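PDB 6S9V: sucrose 6(F)-phosphate phosphorylase from Thermoanaerobacterium thermosaccharolyticum DSM 571, which belongs to the alpha-amylase family of carbohydrate-active enzymes, whose catalytic domain is a closed beta/alpha barrel of the TIM type. Local coordinates for residues S186-V189 / R190-L193; L210-V213 / G214-I217. All blocks are in the same frame, centred on the assembly; numbering follows the deposited sequence.

Overall arrangement
Interactions 1 and 2 come from successive parts of one beta/alpha barrel and differ in chemistry. Interaction 1 forms the opening turns of helix 187-202, well out from the middle of the chain, and is partly buried, with His187 and Glu191 exposed and Val189 and Leu193 buried. Interaction 2 follows further along the chain, in the fully buried loop after barrel strand 207-210, and joins a type II beta turn to a short 3-10 segment. Their centres lie about 15 Å apart and the two do not touch, but both pack against helix 230-244, where Leu193 and Val216 each touch Phe234. Regular helical hydrogen bonding and a capping serine mark 186-193; tight turns, aromatic packing and bound sulfate mark 210-217.

Interaction 1 (S186-V189 / R190-L193); sequences SHLV and REFL
Glu191 lies across one face of the His187 imidazole, its CG 3.9 Å from the ring centroid in a CH-pi contact displaced toward the rim. With chi1 at 174°, His187 swings its ring to the side of its own carbonyl carbon, and the extended Glu191 chain runs back along the helix to meet it. The placing of the carboxylate beside His187 NE2 is doubtful, because the two groups come implausibly close there in the model. The Phe192 ring has the carbonyl oxygen of Val189 at its edge, near the ring plane, and its wider surroundings include the ring of Tyr108, steeply inclined to it. These residues start helix 187-202, which leads into strand 207-210 of the TIM-type barrel. Ser186 is the N-cap: its OG accepts a weak bond of 3.1 Å from Leu188 N and is also hydrogen-bonded to Asp123. Successive i to i+4 bonds then build the helix, from Arg190 N to Ser186 O at 3.1 Å through to Leu193 N to Val189 O at 2.8 Å. On the buried side Val189 and Leu193 run side by side, CG1 of the former 4.1 Å from CD1 of the latter, with Leu193 also against Phe234. Arg190 stretches its chain past the cap, CG 3.6 Å from Ser186 O; its NE binds Val184 O, while a cation-pi contact engages Trp237.

Interaction 2 (L210-V213 / G214-I217); sequences LDAV and GYVI. With SO4 (sulfate ion), chain D.
Tyr215 turns the CD2 edge of its ring toward Ala212, where CD2 meets the methyl carbon CB at 3.9 Å. The contact sits in the loop that follows strand 207-210, the fourth of the beta/alpha barrel: a type II beta turn from Leu210 to Val213 runs directly into a short 3-10 segment. Ala212 O lies close to the plane of the aromatic ring, 3.5 Å from CD2, and also accepts a nearly straight hydrogen bond from Tyr215 N, 3.0 Å long, that reaches it from above the carbonyl plane. The same carbonyl oxygen therefore serves the backbone N-H and lies beside the ring edge. Phe171 and Phe225 add edge-to-face contacts that further confine the aromatic group. The backbone bond is repeated one residue on, at Val216. Its N binds Val213 O at 3.2 Å, again from above the carbonyl plane, while both its methyls lie against that oxygen from one side, CG1 at 3.5 Å and CG2 at 3.4 Å. The valines themselves press on helix 230-244, Val213 on Leu235 and Val216 on Ile231 and Phe234. Ala212 and Asp211 border a bound BTB molecule, consistent with a pocket at this end of the barrel. With CG anti to the carbonyl carbon (chi1 -66°), Tyr215 carries its hydroxyl out to a sulfate ion also held by Arg148 and His358, and OH donates to sulfate O1 at 2.8 Å.

Interaction 1 (S186-V189 / R190-L193)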
loop_
_atom_site.group_PDB
_atom_site.type_symbol
_atom_site.label_atom_id
_atom_site.label_comp_id
_atom_site.label_asym_id
_atom_site.label_seq_id
_atom_site.Cartn_x
_atom_site.Cartn_y
_atom_site.Cartn_z
ATOM N N SER A 186 5.439 22.023 12.289
ATOM C CA SER A 186 4.732 22.625 13.408
ATOM C C SER A 186 4.780 21.704 14.619
ATOM O O SER A 186 4.466 20.513 14.520
ATOM C CB SER A 186 3.277 22.904 13.031
ATOM O OG SER A 186 2.502 23.189 14.183
ATOM N N HIS A 187 5.157 22.266 15.768
ATOM C CA HIS A 187 5.111 21.521 17.019
ATOM C C HIS A 187 3.726 20.941 17.263
ATOM O O HIS A 187 3.588 19.831 17.793
ATOM C CB HIS A 187 5.518 22.442 18.172
ATOM C CG HIS A 187 5.370 21.825 19.525
ATOM N ND1 HIS A 187 6.128 20.751 19.941
ATOM C CD2 HIS A 187 4.565 22.145 20.565
ATOM C CE1 HIS A 187 5.789 20.430 21.178
ATOM N NE2 HIS A 187 4.844 21.261 21.579
ATOM N N LEU A 188 2.683 21.668 16.865
ATOM C CA LEU A 188 1.324 21.188 17.082
ATOM C C LEU A 188 1.040 19.925 16.276
ATOM O O LEU A 188 0.337 19.024 16.750
ATOM C CB LEU A 188 0.326 22.280 16.713
ATOM C CG LEU A 188 0.363 23.548 17.565
ATOM C CD1 LEU A 188 -0.629 24.559 17.000
ATOM C CD2 LEU A 188 0.066 23.251 19.030
ATOM N N VAL A 189 1.558 19.853 15.049
ATOM C CA VAL A 189 1.360 18.669 14.224
ATOM C C VAL A 189 2.124 17.482 14.794
ATOM O O VAL A 189 1.631 16.351 14.795
ATOM C CB VAL A 189 1.773 18.954 12.770
ATOM C CG1 VAL A 189 1.845 17.648 11.980
ATOM C CG2 VAL A 189 0.807 19.933 12.128
ATOM N N ARG A 190 3.341 17.709 15.283
ATOM C CA ARG A 190 4.095 16.592 15.840
ATOM C C ARG A 190 3.410 16.055 17.086
ATOM O O ARG A 190 3.361 14.836 17.290
ATOM C CB ARG A 190 5.534 17.017 16.119
ATOM C CG ARG A 190 6.238 17.376 14.821
ATOM C CD ARG A 190 7.736 17.414 14.909
ATOM N NE ARG A 190 8.285 17.502 13.555
ATOM C CZ ARG A 190 9.528 17.181 13.210
ATOM N NH1 ARG A 190 10.388 16.735 14.118
ATOM N NH2 ARG A 190 9.907 17.303 11.944
ATOM N N GLU A 191 2.839 16.944 17.908
ATOM C CA GLU A 191 2.052 16.505 19.056
ATOM C C GLU A 191 0.837 15.706 18.606
ATOM O O GLU A 191 0.488 14.685 19.214
ATOM C CB GLU A 191 1.597 17.718 19.873
ATOM C CG GLU A 191 2.699 18.443 20.627
ATOM C CD GLU A 191 2.204 19.718 21.297
ATOM O OE1 GLU A 191 1.119 20.213 20.926
ATOM O OE2 GLU A 191 2.900 20.229 22.197
ATOM N N PHE A 192 0.166 16.179 17.553
ATOM C CA PHE A 192 -0.989 15.482 16.993
ATOM C C PHE A 192 -0.621 14.079 16.531
ATOM O O PHE A 192 -1.302 13.104 16.868
ATOM C CB PHE A 192 -1.552 16.314 15.840
ATOM C CG PHE A 192 -2.639 15.638 15.056
ATOM C CD1 PHE A 192 -3.919 15.519 15.578
ATOM C CD2 PHE A 192 -2.390 15.150 13.788
ATOM C CE1 PHE A 192 -4.924 14.906 14.850
ATOM C CE2 PHE A 192 -3.396 14.541 13.054
ATOM C CZ PHE A 192 -4.661 14.423 13.589
ATOM N N LEU A 193 0.469 13.952 15.772
ATOM C CA LEU A 193 0.882 12.643 15.286
ATOM C C LEU A 193 1.278 11.732 16.442
ATOM O O LEU A 193 0.966 10.537 16.430
ATOM C CB LEU A 193 2.032 12.785 14.289
ATOM C CG LEU A 193 1.742 13.595 13.022
ATOM C CD1 LEU A 193 2.987 13.693 12.159
ATOM C CD2 LEU A 193 0.591 12.994 12.226
#

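Interaction 2 (L210-V213 / G214-I217)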
loop_
_atom_site.group_PDB
_atom_site.type_symbol
_atom_site.label_atom_id
_atom_site.label_comp_id
_atom_site.label_asym_id
_atom_site.label_seq_id
_atom_site.Cartn_x
_atom_site.Cartn_y
_atom_site.Cartn_z
ATOM N N LEU A 210 2.779 4.916 6.645
ATOM C CA LEU A 210 2.839 6.365 6.471
ATOM C C LEU A 210 2.347 6.704 5.070
ATOM O O LEU A 210 3.101 6.643 4.095
ATOM C CB LEU A 210 4.256 6.874 6.700
ATOM C CG LEU A 210 4.842 6.650 8.096
ATOM C CD1 LEU A 210 6.102 7.460 8.259
ATOM C CD2 LEU A 210 3.854 7.002 9.200
ATOM N N ASP A 211 1.082 7.100 4.979
ATOM C CA ASP A 211 0.472 7.412 3.698
ATOM C C ASP A 211 1.070 8.687 3.109
ATOM O O ASP A 211 1.216 9.695 3.806
ATOM C CB ASP A 211 -1.036 7.579 3.880
ATOM C CG ASP A 211 -1.726 8.040 2.614
ATOM O OD1 ASP A 211 -1.752 7.265 1.638
ATOM O OD2 ASP A 211 -2.254 9.172 2.596
ATOM N N ALA A 212 1.416 8.637 1.822
ATOM C CA ALA A 212 1.834 9.820 1.076
ATOM C C ALA A 212 2.987 10.540 1.771
ATOM O O ALA A 212 3.117 11.759 1.686
ATOM C CB ALA A 212 0.654 10.775 0.861
ATOM N N VAL A 213 3.856 9.782 2.446
ATOM C CA VAL A 213 4.913 10.416 3.228
ATOM C C VAL A 213 5.841 11.229 2.332
ATOM O O VAL A 213 6.408 12.242 2.766
ATOM C CB VAL A 213 5.685 9.353 4.038
ATOM C CG1 VAL A 213 6.470 8.426 3.122
ATOM C CG2 VAL A 213 6.605 10.031 5.062
ATOM N N GLY A 214 5.970 10.849 1.061
ATOM C CA GLY A 214 6.858 11.582 0.177
ATOM C C GLY A 214 6.477 13.034 -0.024
ATOM O O GLY A 214 7.307 13.823 -0.491
ATOM N N TYR A 215 5.248 13.414 0.331
ATOM C CA TYR A 215 4.750 14.757 0.064
ATOM C C TYR A 215 4.887 15.718 1.238
ATOM O O TYR A 215 4.541 16.894 1.089
ATOM C CB TYR A 215 3.280 14.684 -0.353
ATOM C CG TYR A 215 3.091 13.979 -1.663
ATOM C CD1 TYR A 215 3.190 14.670 -2.857
ATOM C CD2 TYR A 215 2.856 12.611 -1.709
ATOM C CE1 TYR A 215 3.029 14.036 -4.061
ATOM C CE2 TYR A 215 2.702 11.958 -2.920
ATOM C CZ TYR A 215 2.785 12.683 -4.092
ATOM O OH TYR A 215 2.639 12.059 -5.310
ATOM N N VAL A 216 5.401 15.272 2.389
ATOM C CA VAL A 216 5.269 16.095 3.585
ATOM C C VAL A 216 6.163 17.334 3.567
ATOM O O VAL A 216 5.841 18.319 4.243
ATOM C CB VAL A 216 5.545 15.296 4.879
ATOM C CG1 VAL A 216 4.512 14.185 5.039
ATOM C CG2 VAL A 216 6.984 14.753 4.931
ATOM N N ILE A 217 7.259 17.342 2.809
ATOM C CA ILE A 217 8.147 18.501 2.761
ATOM C C ILE A 217 7.822 19.332 1.526
ATOM O O ILE A 217 7.948 18.857 0.387
ATOM C CB ILE A 217 9.631 18.093 2.760
ATOM C CG1 ILE A 217 9.976 17.263 4.001
ATOM C CG2 ILE A 217 10.527 19.339 2.677
ATOM C CD1 ILE A 217 9.672 17.947 5.333
HETATM S S SO4 D . 0.629 8.931 -5.401
HETATM O O1 SO4 D . 2.031 9.331 -5.220
HETATM O O2 SO4 D . -0.085 9.902 -6.225
HETATM O O3 SO4 D . 0.605 7.624 -6.045
HETATM O O4 SO4 D . -0.040 8.863 -4.108
#